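Local coordinates for glutathione S-transferase 2 (Heligmosomoides polygyrus, PDB 1TW9), which probably transfers glutathione onto electrophilic compounds as a sigma-family glutathione transferase, forming S-substituted glutathione and, from organic halides, releasing the halide, at residues D31-Q36 and T200-P205; W155-V160 and E186-T191. One frame throughout, in Å; residues are numbered along the deposited sequence.

Contact 1: D31-Q36 and T200-P205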
ATOM      1  N   ASP A  31      11.702  -0.483  20.640  1.00 33.36           N
ATOM      2  CA  ASP A  31      10.787   0.583  20.242  1.00 32.59           C
ATOM      3  C   ASP A  31      11.580   1.898  20.376  1.00 32.16           C
ATOM      4  O   ASP A  31      11.698   2.485  21.467  1.00 32.26           O
ATOM      5  CB  ASP A  31       9.553   0.595  21.144  1.00 33.19           C
ATOM      6  CG  ASP A  31       8.457   1.507  20.656  1.00 34.20           C
ATOM      7  OD1 ASP A  31       8.425   1.756  19.433  1.00 35.41           O
ATOM      8  OD2 ASP A  31       7.576   1.972  21.463  1.00 35.08           O
ATOM      9  N   VAL A  32      12.175   2.303  19.265  1.00 30.99           N
ATOM     10  CA  VAL A  32      13.024   3.510  19.211  1.00 31.76           C
ATOM     11  C   VAL A  32      12.200   4.735  18.812  1.00 31.06           C
ATOM     12  O   VAL A  32      11.582   4.766  17.758  1.00 31.28           O
ATOM     13  CB  VAL A  32      14.256   3.336  18.287  1.00 32.14           C
ATOM     14  CG1 VAL A  32      15.070   4.602  18.260  1.00 32.09           C
ATOM     15  CG2 VAL A  32      15.095   2.089  18.770  1.00 35.52           C
ATOM     16  N   ARG A  33      12.197   5.731  19.715  1.00 30.27           N
ATOM     17  CA  ARG A  33      11.362   6.908  19.572  1.00 30.05           C
ATOM     18  C   ARG A  33      12.313   8.097  19.544  1.00 30.42           C
ATOM     19  O   ARG A  33      12.840   8.541  20.577  1.00 31.13           O
ATOM     20  CB  ARG A  33      10.375   7.041  20.725  1.00 30.96           C
ATOM     21  CG  ARG A  33       9.325   5.986  20.692  1.00 28.62           C
ATOM     22  CD  ARG A  33       8.476   5.881  21.959  1.00 29.89           C
ATOM     23  NE  ARG A  33       7.503   4.843  21.828  1.00 29.89           N
ATOM     24  CZ  ARG A  33       6.197   5.038  21.646  1.00 30.67           C
ATOM     25  NH1 ARG A  33       5.678   6.269  21.695  1.00 30.33           N
ATOM     26  NH2 ARG A  33       5.397   4.005  21.481  1.00 31.09           N
ATOM     27  N   LEU A  34      12.498   8.595  18.344  1.00 28.63           N
ATOM     28  CA  LEU A  34      13.399   9.698  18.106  1.00 29.67           C
ATOM     29  C   LEU A  34      12.767  11.035  18.378  1.00 29.98           C
ATOM     30  O   LEU A  34      11.596  11.232  18.130  1.00 28.39           O
ATOM     31  CB  LEU A  34      13.843   9.647  16.649  1.00 29.14           C
ATOM     32  CG  LEU A  34      14.570   8.384  16.183  1.00 29.73           C
ATOM     33  CD1 LEU A  34      14.925   8.516  14.765  1.00 34.33           C
ATOM     34  CD2 LEU A  34      15.828   8.080  17.028  1.00 31.81           C
ATOM     35  N   THR A  35      13.584  11.995  18.829  1.00 31.54           N
ATOM     36  CA  THR A  35      13.203  13.380  18.761  1.00 33.88           C
ATOM     37  C   THR A  35      13.519  13.905  17.346  1.00 34.86           C
ATOM     38  O   THR A  35      14.286  13.293  16.597  1.00 34.35           O
ATOM     39  CB  THR A  35      13.979  14.208  19.792  1.00 33.53           C
ATOM     40  OG1 THR A  35      15.396  14.100  19.544  1.00 34.21           O
ATOM     41  CG2 THR A  35      13.810  13.649  21.235  1.00 36.09           C
ATOM     42  N   GLN A  36      12.920  15.029  16.990  1.00 36.19           N
ATOM     43  CA  GLN A  36      13.245  15.692  15.725  1.00 38.24           C
ATOM     44  C   GLN A  36      14.748  15.931  15.658  1.00 37.99           C
ATOM     45  O   GLN A  36      15.362  15.813  14.599  1.00 38.26           O
ATOM     46  CB  GLN A  36      12.535  17.042  15.600  1.00 38.26           C
ATOM     47  CG  GLN A  36      11.859  17.330  14.246  1.00 42.09           C
ATOM     48  CD  GLN A  36      12.565  16.735  13.028  1.00 44.56           C
ATOM     49  OE1 GLN A  36      11.925  16.123  12.185  1.00 49.10           O
ATOM     50  NE2 GLN A  36      13.870  16.943  12.926  1.00 48.08           N
ATOM     51  N   THR A 200      -0.474   0.601  28.418  1.00 32.99           N
ATOM     52  CA  THR A 200       0.925   0.799  28.739  1.00 33.54           C
ATOM     53  C   THR A 200       1.772   1.649  27.796  1.00 32.79           C
ATOM     54  O   THR A 200       2.909   2.012  28.158  1.00 34.71           O
ATOM     55  CB  THR A 200       1.659  -0.518  28.966  1.00 35.75           C
ATOM     56  OG1 THR A 200       1.685  -1.302  27.778  1.00 33.62           O
ATOM     57  CG2 THR A 200       0.946  -1.358  29.990  1.00 37.75           C
ATOM     58  N   ARG A 201       1.233   2.026  26.655  1.00 30.56           N
ATOM     59  CA  ARG A 201       2.041   2.764  25.689  1.00 29.30           C
ATOM     60  C   ARG A 201       2.238   4.173  26.225  1.00 29.01           C
ATOM     61  O   ARG A 201       1.449   4.638  27.018  1.00 27.76           O
ATOM     62  CB  ARG A 201       1.394   2.793  24.319  1.00 30.15           C
ATOM     63  CG  ARG A 201       0.093   3.438  24.306  1.00 29.60           C
ATOM     64  CD  ARG A 201      -0.537   3.324  22.947  1.00 31.90           C
ATOM     65  NE  ARG A 201      -1.839   3.938  22.993  1.00 29.96           N
ATOM     66  CZ  ARG A 201      -2.734   3.819  22.050  1.00 33.37           C
ATOM     67  NH1 ARG A 201      -3.919   4.399  22.215  1.00 35.66           N
ATOM     68  NH2 ARG A 201      -2.501   3.132  20.964  1.00 35.21           N
ATOM     69  N   PRO A 202       3.277   4.864  25.763  1.00 27.71           N
ATOM     70  CA  PRO A 202       3.457   6.287  26.070  1.00 27.85           C
ATOM     71  C   PRO A 202       2.273   7.093  25.618  1.00 28.39           C
ATOM     72  O   PRO A 202       1.755   6.824  24.509  1.00 28.05           O
ATOM     73  CB  PRO A 202       4.707   6.648  25.273  1.00 28.33           C
ATOM     74  CG  PRO A 202       5.484   5.353  25.187  1.00 29.54           C
ATOM     75  CD  PRO A 202       4.409   4.343  24.955  1.00 29.75           C
ATOM     76  N   GLU A 203       1.824   8.001  26.457  1.00 28.50           N
ATOM     77  CA  GLU A 203       0.706   8.868  26.106  1.00 30.26           C
ATOM     78  C   GLU A 203       1.250  10.051  25.336  1.00 29.27           C
ATOM     79  O   GLU A 203       1.960  10.889  25.887  1.00 28.60           O
ATOM     80  CB  GLU A 203      -0.005   9.371  27.338  1.00 31.42           C
ATOM     81  CG  GLU A 203      -0.728   8.324  28.157  1.00 35.43           C
ATOM     82  CD  GLU A 203      -1.329   8.924  29.421  1.00 37.04           C
ATOM     83  OE1 GLU A 203      -1.920  10.053  29.325  1.00 47.75           O
ATOM     84  OE2 GLU A 203      -1.178   8.313  30.531  1.00 45.19           O
ATOM     85  N   THR A 204       0.896  10.132  24.055  1.00 27.81           N
ATOM     86  CA  THR A 204       1.458  11.160  23.190  1.00 28.98           C
ATOM     87  C   THR A 204       0.312  11.857  22.477  1.00 30.43           C
ATOM     88  O   THR A 204      -0.748  11.263  22.313  1.00 31.88           O
ATOM     89  CB  THR A 204       2.404  10.570  22.120  1.00 28.21           C
ATOM     90  OG1 THR A 204       1.802   9.439  21.484  1.00 28.09           O
ATOM     91  CG2 THR A 204       3.645   9.974  22.763  1.00 28.55           C
ATOM     92  N   PRO A 205       0.539  13.080  22.034  1.00 31.91           N
ATOM     93  CA  PRO A 205      -0.505  13.846  21.357  1.00 33.31           C
ATOM     94  C   PRO A 205      -0.838  13.379  19.942  1.00 34.37           C
ATOM     95  O   PRO A 205      -1.883  13.784  19.398  1.00 34.59           O
ATOM     96  CB  PRO A 205       0.063  15.273  21.388  1.00 33.23           C
ATOM     97  CG  PRO A 205       1.452  15.068  21.293  1.00 34.29           C
ATOM     98  CD  PRO A 205       1.761  13.884  22.207  1.00 33.01           C
TER
HETATM   99  O   HOH W   1       2.717   6.739  21.883  1.00 22.26           O
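R33 on the edge strand 30-34 and P202 in the loop after helix 192-200 face each other with their CA atoms 10.3 Å apart, so side chains have to bridge the gap. R33 does most of this. Its CG lies anti to the carbonyl carbon (chi1 -69°) and the chain then runs extended to NE, carrying the guanidinium across to the tail. There the P202 ring covers one face, with CG 3.6 Å above the guanidinium plane and over its centre. T204 CG2 comes up at the edge, 4.4 Å from R33 NH1.

Two residues back, D31 forms a salt bridge with the guanidinium, side-on through a single oxygen. R33 NE at 2.9 Å and R33 NH2 at 3.0 Å both donate to D31 OD2, which is in the guanidinium plane. The NH2 bond uses the syn lone pair of OD2, whereas NE comes from above the carboxylate plane. The other oxygen, OD1, pairs with R19.

On the tail side a water accepts from R33 NH1 at 3.0 Å and donates to P202 O at 2.8 Å and T204 OG1 at 2.9 Å. NH1 also reaches N10, and T204 OG1 bonds the terminal carboxylate of F206. No direct hydrogen bond joins the two segments: in-plane partners fix the guanidinium's rotation, proline covers a face, and water carries the polar link between strand and tail segments.

Contact 2: W155-V160 and E186-T191; sequences WVDLLV and ERIQQT
D157, whose CB packs on I188, has its OD1 gripped by two donors from outside the segments, H184 NE2 and the backbone N of L148, while OD2 takes the backbone N of S154. Three bonds thus satisfy a buried carboxylate, and would be expected to stabilise its negative charge. A chi1 of -69° swings the acid group back beside its own backbone N, toward the residue just before helix 155-170.

The bond to S154 N is consistent with a capping box, of which it would be one half, and the S-x-x-D sequence at 154-157 is the one known from the corresponding helix of other glutathione transferases. H184 belongs to helix 179-189, so D157 also ties the start of helix 155-170 to the helix packed against it in the all-helical C-terminal domain.

Between the segments themselves the contact is apolar. L158 and I188 bring their CA atoms to 6.7 Å, close for two helices, and I188 fits against the first turn with both branches. Its longer branch runs to D157, where CD1 lies 3.8 Å from D157 CB. The other methyl, CG2, sits 3.8 Å from L158 CD2 and 3.9 Å from D157 O; the leucine and isoleucine side chains cross at about a right angle. F147 and I153 also pack on I188, and L158 also packs on Q20, V21 and L24 of helix 16-24.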
ATOM      1  N   TRP A 155      -4.164  -7.221  10.477  1.00 29.68           N
ATOM      2  CA  TRP A 155      -3.516  -5.876  10.733  1.00 30.10           C
ATOM      3  C   TRP A 155      -4.413  -4.726  10.303  1.00 31.67           C
ATOM      4  O   TRP A 155      -4.340  -3.615  10.920  1.00 33.17           O
ATOM      5  CB  TRP A 155      -2.175  -5.782  10.046  1.00 31.09           C
ATOM      6  CG  TRP A 155      -2.170  -5.887   8.557  1.00 30.82           C
ATOM      7  CD1 TRP A 155      -2.200  -7.033   7.781  1.00 30.03           C
ATOM      8  CD2 TRP A 155      -1.967  -4.799   7.641  1.00 30.15           C
ATOM      9  NE1 TRP A 155      -2.066  -6.698   6.440  1.00 30.43           N
ATOM     10  CE2 TRP A 155      -1.973  -5.334   6.329  1.00 29.78           C
ATOM     11  CE3 TRP A 155      -1.917  -3.419   7.790  1.00 31.86           C
ATOM     12  CZ2 TRP A 155      -1.847  -4.536   5.185  1.00 30.13           C
ATOM     13  CZ3 TRP A 155      -1.759  -2.648   6.649  1.00 29.86           C
ATOM     14  CH2 TRP A 155      -1.720  -3.202   5.382  1.00 32.54           C
ATOM     15  N   VAL A 156      -5.276  -4.933   9.334  1.00 32.58           N
ATOM     16  CA  VAL A 156      -6.204  -3.813   8.923  1.00 32.23           C
ATOM     17  C   VAL A 156      -7.280  -3.620  10.002  1.00 32.25           C
ATOM     18  O   VAL A 156      -7.722  -2.500  10.240  1.00 32.60           O
ATOM     19  CB  VAL A 156      -6.837  -3.928   7.522  1.00 32.33           C
ATOM     20  CG1 VAL A 156      -7.949  -5.034   7.474  1.00 32.52           C
ATOM     21  CG2 VAL A 156      -7.363  -2.571   7.091  1.00 33.71           C
ATOM     22  N   ASP A 157      -7.712  -4.669  10.703  1.00 32.53           N
ATOM     23  CA  ASP A 157      -8.575  -4.471  11.882  1.00 32.66           C
ATOM     24  C   ASP A 157      -7.899  -3.532  12.913  1.00 32.84           C
ATOM     25  O   ASP A 157      -8.527  -2.611  13.440  1.00 31.57           O
ATOM     26  CB  ASP A 157      -8.866  -5.771  12.583  1.00 32.36           C
ATOM     27  CG  ASP A 157      -9.735  -6.676  11.810  1.00 34.42           C
ATOM     28  OD1 ASP A 157     -10.867  -6.273  11.356  1.00 33.02           O
ATOM     29  OD2 ASP A 157      -9.324  -7.891  11.665  1.00 35.32           O
ATOM     30  N   LEU A 158      -6.634  -3.786  13.202  1.00 32.41           N
ATOM     31  CA  LEU A 158      -5.821  -2.942  14.068  1.00 33.07           C
ATOM     32  C   LEU A 158      -5.717  -1.510  13.583  1.00 31.92           C
ATOM     33  O   LEU A 158      -5.841  -0.573  14.407  1.00 31.90           O
ATOM     34  CB  LEU A 158      -4.373  -3.482  14.335  1.00 33.21           C
ATOM     35  CG  LEU A 158      -4.243  -4.864  14.886  1.00 33.41           C
ATOM     36  CD1 LEU A 158      -2.850  -5.312  14.864  1.00 31.41           C
ATOM     37  CD2 LEU A 158      -4.834  -4.930  16.208  1.00 36.41           C
ATOM     38  N   LEU A 159      -5.476  -1.306  12.297  1.00 32.92           N
ATOM     39  CA  LEU A 159      -5.280   0.020  11.753  1.00 33.27           C
ATOM     40  C   LEU A 159      -6.618   0.816  11.848  1.00 32.39           C
ATOM     41  O   LEU A 159      -6.618   1.979  12.271  1.00 32.55           O
ATOM     42  CB  LEU A 159      -4.854  -0.180  10.316  1.00 33.49           C
ATOM     43  CG  LEU A 159      -4.547   1.026   9.482  1.00 34.52           C
ATOM     44  CD1 LEU A 159      -3.335   1.738  10.061  1.00 36.00           C
ATOM     45  CD2 LEU A 159      -4.310   0.654   8.067  1.00 33.70           C
ATOM     46  N   VAL A 160      -7.698   0.179  11.427  1.00 32.65           N
ATOM     47  CA  VAL A 160      -9.024   0.824  11.453  1.00 32.63           C
ATOM     48  C   VAL A 160      -9.467   1.149  12.864  1.00 33.00           C
ATOM     49  O   VAL A 160      -9.838   2.340  13.125  1.00 31.94           O
ATOM     50  CB  VAL A 160     -10.058   0.053  10.635  1.00 33.56           C
ATOM     51  CG1 VAL A 160     -11.480   0.698  10.775  1.00 33.79           C
ATOM     52  CG2 VAL A 160      -9.646   0.102   9.115  1.00 31.61           C
ATOM     53  N   GLU A 186     -14.318  -1.594  19.544  1.00 29.34           N
ATOM     54  CA  GLU A 186     -14.219  -2.073  20.922  1.00 31.02           C
ATOM     55  C   GLU A 186     -13.696  -3.501  20.969  1.00 31.10           C
ATOM     56  O   GLU A 186     -12.859  -3.835  21.808  1.00 34.44           O
ATOM     57  CB  GLU A 186     -15.537  -1.959  21.595  1.00 32.17           C
ATOM     58  CG  GLU A 186     -15.944  -0.521  21.754  1.00 35.40           C
ATOM     59  CD  GLU A 186     -15.217   0.316  22.813  1.00 43.29           C
ATOM     60  OE1 GLU A 186     -15.614   1.506  22.910  1.00 51.14           O
ATOM     61  OE2 GLU A 186     -14.285  -0.121  23.556  1.00 46.38           O
ATOM     62  N   ARG A 187     -14.159  -4.317  20.051  1.00 30.78           N
ATOM     63  CA  ARG A 187     -13.695  -5.709  20.014  1.00 32.74           C
ATOM     64  C   ARG A 187     -12.201  -5.756  19.815  1.00 30.69           C
ATOM     65  O   ARG A 187     -11.499  -6.501  20.467  1.00 31.76           O
ATOM     66  CB  ARG A 187     -14.365  -6.357  18.821  1.00 32.65           C
ATOM     67  CG  ARG A 187     -13.999  -7.730  18.471  1.00 35.88           C
ATOM     68  CD  ARG A 187     -14.723  -8.131  17.166  1.00 40.19           C
ATOM     69  NE  ARG A 187     -16.211  -8.111  17.318  1.00 40.72           N
ATOM     70  CZ  ARG A 187     -17.103  -7.370  16.630  1.00 41.69           C
ATOM     71  NH1 ARG A 187     -16.814  -6.483  15.631  1.00 33.38           N
ATOM     72  NH2 ARG A 187     -18.357  -7.559  16.966  1.00 44.38           N
ATOM     73  N   ILE A 188     -11.710  -4.968  18.879  1.00 30.15           N
ATOM     74  CA  ILE A 188     -10.286  -4.999  18.554  1.00 30.04           C
ATOM     75  C   ILE A 188      -9.464  -4.469  19.713  1.00 30.43           C
ATOM     76  O   ILE A 188      -8.461  -5.010  20.093  1.00 32.12           O
ATOM     77  CB  ILE A 188      -9.990  -4.246  17.258  1.00 30.79           C
ATOM     78  CG1 ILE A 188     -10.732  -4.888  16.099  1.00 30.73           C
ATOM     79  CG2 ILE A 188      -8.477  -4.252  16.958  1.00 31.10           C
ATOM     80  CD1 ILE A 188     -10.492  -6.392  15.935  1.00 30.45           C
ATOM     81  N   GLN A 189      -9.894  -3.352  20.242  1.00 32.22           N
ATOM     82  CA  GLN A 189      -9.103  -2.670  21.260  1.00 32.28           C
ATOM     83  C   GLN A 189      -9.196  -3.306  22.623  1.00 32.35           C
ATOM     84  O   GLN A 189      -8.362  -2.965  23.485  1.00 33.44           O
ATOM     85  CB  GLN A 189      -9.381  -1.178  21.297  1.00 30.56           C
ATOM     86  CG  GLN A 189      -9.064  -0.514  19.914  1.00 33.94           C
ATOM     87  CD  GLN A 189      -8.114   0.630  19.986  1.00 35.99           C
ATOM     88  OE1 GLN A 189      -7.036   0.689  19.298  1.00 36.88           O
ATOM     89  NE2 GLN A 189      -8.468   1.556  20.809  1.00 31.54           N
ATOM     90  N   GLN A 190     -10.192  -4.169  22.853  1.00 32.93           N
ATOM     91  CA  GLN A 190     -10.257  -4.975  24.060  1.00 33.80           C
ATOM     92  C   GLN A 190      -9.588  -6.349  23.912  1.00 33.43           C
ATOM     93  O   GLN A 190      -9.494  -7.114  24.894  1.00 32.78           O
ATOM     94  CB  GLN A 190     -11.719  -5.143  24.489  1.00 34.62           C
ATOM     95  CG  GLN A 190     -12.383  -3.810  24.949  1.00 37.34           C
ATOM     96  CD  GLN A 190     -11.559  -3.024  26.017  1.00 38.34           C
ATOM     97  OE1 GLN A 190     -11.141  -1.889  25.768  1.00 41.64           O
ATOM     98  NE2 GLN A 190     -11.312  -3.625  27.138  1.00 36.82           N
ATOM     99  N   THR A 191      -9.094  -6.685  22.710  1.00 30.66           N
ATOM    100  CA  THR A 191      -8.330  -7.937  22.533  1.00 30.78           C
ATOM    101  C   THR A 191      -7.205  -7.924  23.566  1.00 30.12           C
ATOM    102  O   THR A 191      -6.517  -6.902  23.640  1.00 30.99           O
ATOM    103  CB  THR A 191      -7.765  -7.980  21.111  1.00 30.73           C
ATOM    104  OG1 THR A 191      -8.852  -7.898  20.166  1.00 30.42           O
ATOM    105  CG2 THR A 191      -7.146  -9.238  20.836  1.00 31.86           C
TER

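Contact 2 is nested along the chain inside the long loop closed by contact 1, whose segments belong to opposite ends of the sequence. The centres of the two contacts lie about 20 Å apart and the nearest atoms about 5 Å, without touching. Contact 1 is at the surface, where the edge of the thioredoxin-like sheet meets the C-terminal tail; contact 2 is buried between helices 155-170 and 179-189. Helix 16-24 borders both, and E16 pairs with R201. R201 also pairs with E162 of helix 155-170. The N-terminal domain is therefore joined to the helical domain at the surface and in the interior.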